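PDB 2ORY: lipase from Photobacterium sp. M37, which hydrolyses ester bonds of triacylglycerols, as a cold-adapted lipase of the alpha/beta hydrolase fold. Local coordinates for residues S2-E6 with K45-E49. Numbering follows the deposited sequence.
Sequences SYTKE and KPFQE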
ATOM      1  N   SER A   2     -15.183 -17.901  -6.443  1.00 53.35           N
ATOM      2  CA  SER A   2     -13.901 -18.653  -6.310  1.00 54.32           C
ATOM      3  C   SER A   2     -12.766 -17.816  -5.685  1.00 53.30           C
ATOM      4  O   SER A   2     -12.031 -18.318  -4.823  1.00 56.94           O
ATOM      5  CB  SER A   2     -13.483 -19.216  -7.681  1.00 53.71           C
ATOM      6  OG  SER A   2     -13.571 -18.236  -8.708  1.00 57.23           O
ATOM      7  N   TYR A   3     -12.615 -16.559  -6.107  1.00 44.54           N
ATOM      8  CA  TYR A   3     -11.586 -15.688  -5.530  1.00 42.14           C
ATOM      9  C   TYR A   3     -12.198 -14.869  -4.402  1.00 39.20           C
ATOM     10  O   TYR A   3     -13.272 -14.312  -4.563  1.00 41.04           O
ATOM     11  CB  TYR A   3     -11.021 -14.713  -6.570  1.00 40.74           C
ATOM     12  CG  TYR A   3     -10.282 -15.370  -7.706  1.00 43.40           C
ATOM     13  CD1 TYR A   3     -10.953 -15.765  -8.863  1.00 44.06           C
ATOM     14  CD2 TYR A   3      -8.919 -15.627  -7.613  1.00 42.70           C
ATOM     15  CE1 TYR A   3     -10.284 -16.402  -9.903  1.00 47.10           C
ATOM     16  CE2 TYR A   3      -8.238 -16.263  -8.646  1.00 46.87           C
ATOM     17  CZ  TYR A   3      -8.928 -16.648  -9.788  1.00 49.75           C
ATOM     18  OH  TYR A   3      -8.261 -17.283 -10.814  1.00 52.77           O
ATOM     19  N   THR A   4     -11.534 -14.792  -3.257  1.00 36.19           N
ATOM     20  CA  THR A   4     -12.076 -13.987  -2.168  1.00 35.24           C
ATOM     21  C   THR A   4     -11.822 -12.497  -2.462  1.00 35.32           C
ATOM     22  O   THR A   4     -11.076 -12.143  -3.385  1.00 27.86           O
ATOM     23  CB  THR A   4     -11.408 -14.328  -0.829  1.00 37.21           C
ATOM     24  OG1 THR A   4     -10.039 -13.900  -0.868  1.00 32.18           O
ATOM     25  CG2 THR A   4     -11.463 -15.846  -0.566  1.00 34.59           C
ATOM     26  N   LYS A   5     -12.448 -11.633  -1.669  1.00 28.64           N
ATOM     27  CA  LYS A   5     -12.296 -10.197  -1.824  1.00 35.60           C
ATOM     28  C   LYS A   5     -10.826  -9.831  -1.626  1.00 32.32           C
ATOM     29  O   LYS A   5     -10.270  -9.051  -2.387  1.00 30.09           O
ATOM     30  CB  LYS A   5     -13.167  -9.466  -0.796  1.00 37.82           C
ATOM     31  CG  LYS A   5     -13.145  -7.941  -0.888  1.00 42.60           C
ATOM     32  CD  LYS A   5     -14.034  -7.333   0.201  1.00 45.32           C
ATOM     33  CE  LYS A   5     -13.953  -5.819   0.226  1.00 47.93           C
ATOM     34  NZ  LYS A   5     -14.438  -5.272  -1.052  1.00 52.85           N
ATOM     35  N   GLU A   6     -10.203 -10.422  -0.612  1.00 31.60           N
ATOM     36  CA  GLU A   6      -8.802 -10.159  -0.309  1.00 34.47           C
ATOM     37  C   GLU A   6      -7.886 -10.538  -1.460  1.00 31.62           C
ATOM     38  O   GLU A   6      -6.954  -9.804  -1.784  1.00 32.53           O
ATOM     39  CB  GLU A   6      -8.393 -10.905   0.961  1.00 33.72           C
ATOM     40  CG  GLU A   6      -9.188 -10.467   2.155  1.00 42.49           C
ATOM     41  CD  GLU A   6     -10.305 -11.422   2.504  1.00 49.88           C
ATOM     42  OE1 GLU A   6     -11.157 -11.750   1.637  1.00 48.23           O
ATOM     43  OE2 GLU A   6     -10.318 -11.840   3.678  1.00 55.72           O
ATOM     44  N   LYS A  45      -6.697 -14.222 -14.508  1.00 39.17           N
ATOM     45  CA  LYS A  45      -7.801 -15.049 -14.023  1.00 44.05           C
ATOM     46  C   LYS A  45      -8.783 -14.287 -13.117  1.00 44.07           C
ATOM     47  O   LYS A  45      -9.970 -14.161 -13.434  1.00 44.05           O
ATOM     48  CB  LYS A  45      -7.269 -16.274 -13.271  1.00 46.98           C
ATOM     49  CG  LYS A  45      -6.521 -17.295 -14.114  1.00 51.29           C
ATOM     50  CD  LYS A  45      -6.187 -18.518 -13.261  1.00 53.16           C
ATOM     51  CE  LYS A  45      -5.208 -19.464 -13.951  1.00 55.97           C
ATOM     52  NZ  LYS A  45      -4.833 -20.650 -13.107  1.00 53.17           N
ATOM     53  N   PRO A  46      -8.298 -13.757 -11.983  1.00 41.39           N
ATOM     54  CA  PRO A  46      -9.179 -13.021 -11.072  1.00 39.86           C
ATOM     55  C   PRO A  46     -10.028 -11.906 -11.689  1.00 36.96           C
ATOM     56  O   PRO A  46     -11.048 -11.508 -11.117  1.00 36.64           O
ATOM     57  CB  PRO A  46      -8.210 -12.511 -10.000  1.00 37.25           C
ATOM     58  CG  PRO A  46      -6.925 -12.403 -10.724  1.00 40.84           C
ATOM     59  CD  PRO A  46      -6.898 -13.663 -11.540  1.00 39.35           C
ATOM     60  N   PHE A  47      -9.634 -11.407 -12.856  1.00 35.98           N
ATOM     61  CA  PHE A  47     -10.396 -10.336 -13.493  1.00 36.24           C
ATOM     62  C   PHE A  47     -11.348 -10.836 -14.587  1.00 37.88           C
ATOM     63  O   PHE A  47     -12.038 -10.040 -15.211  1.00 35.87           O
ATOM     64  CB  PHE A  47      -9.455  -9.283 -14.106  1.00 37.27           C
ATOM     65  CG  PHE A  47      -8.481  -8.664 -13.124  1.00 36.96           C
ATOM     66  CD1 PHE A  47      -8.881  -8.319 -11.832  1.00 40.77           C
ATOM     67  CD2 PHE A  47      -7.166  -8.400 -13.504  1.00 37.35           C
ATOM     68  CE1 PHE A  47      -7.980  -7.718 -10.926  1.00 37.77           C
ATOM     69  CE2 PHE A  47      -6.263  -7.802 -12.612  1.00 38.90           C
ATOM     70  CZ  PHE A  47      -6.674  -7.461 -11.317  1.00 33.28           C
ATOM     71  N   GLN A  48     -11.399 -12.145 -14.807  1.00 37.00           N
ATOM     72  CA  GLN A  48     -12.252 -12.697 -15.859  1.00 45.33           C
ATOM     73  C   GLN A  48     -13.692 -12.990 -15.435  1.00 47.69           C
ATOM     74  O   GLN A  48     -14.543 -13.293 -16.271  1.00 46.08           O
ATOM     75  CB  GLN A  48     -11.622 -13.979 -16.421  1.00 44.77           C
ATOM     76  CG  GLN A  48     -10.255 -13.775 -17.061  1.00 55.16           C
ATOM     77  CD  GLN A  48      -9.561 -15.089 -17.400  1.00 60.06           C
ATOM     78  OE1 GLN A  48      -9.465 -15.991 -16.563  1.00 61.24           O
ATOM     79  NE2 GLN A  48      -9.060 -15.194 -18.628  1.00 62.76           N
ATOM     80  N   GLU A  49     -13.970 -12.894 -14.145  1.00 51.09           N
ATOM     81  CA  GLU A  49     -15.309 -13.186 -13.654  1.00 52.87           C
ATOM     82  C   GLU A  49     -16.236 -11.974 -13.671  1.00 53.15           C
ATOM     83  O   GLU A  49     -17.412 -12.075 -13.314  1.00 55.49           O
ATOM     84  CB  GLU A  49     -15.212 -13.759 -12.237  1.00 57.81           C
ATOM     85  CG  GLU A  49     -14.178 -14.876 -12.111  1.00 59.44           C
ATOM     86  CD  GLU A  49     -14.171 -15.521 -10.741  1.00 62.97           C
ATOM     87  OE1 GLU A  49     -14.014 -14.793  -9.734  1.00 64.12           O
ATOM     88  OE2 GLU A  49     -14.315 -16.761 -10.673  1.00 63.36           O
TER
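The Y3 ring lies with one face on P46, whose CA sits almost over the ring centre, 3.8 Å from the centroid and 13° off the ring normal, a CH-pi contact. P46 CB extends the apolar patch, 4.0 Å from Y3 CD2. At the ring edge, near its plane, the E49 carboxylate comes up with OE1 3.3 Å from Y3 CD1, its plane turned 83° from that of the ring. A carboxylate oxygen beside the positive rim of an aromatic ring is probably mildly favourable. CG of Y3 stands opposite its carbonyl carbon, beside the backbone N (chi1 -64°), which carries the ring onto the proline. Its hydroxyl is hydrogen-bonded to D325 OD1; D325 also meets the side chains of K45 and P46. S2 OG lies 2.6 Å from E49 OE2, at an angle too poor for a hydrogen bond. The turn that presents P46 is closed by a 2.8 Å bond from Q48 N to K45 O. It also packs on helix 5-15, through P46 on A11 and F47 on L8, A11 and M15. The arrangement is peripheral packing in an alpha/beta hydrolase: a tyrosine-proline CH-pi contact joining the N-terminus, just before helix 5-15, to the loop between helix 30-43 and edge strand 52-63.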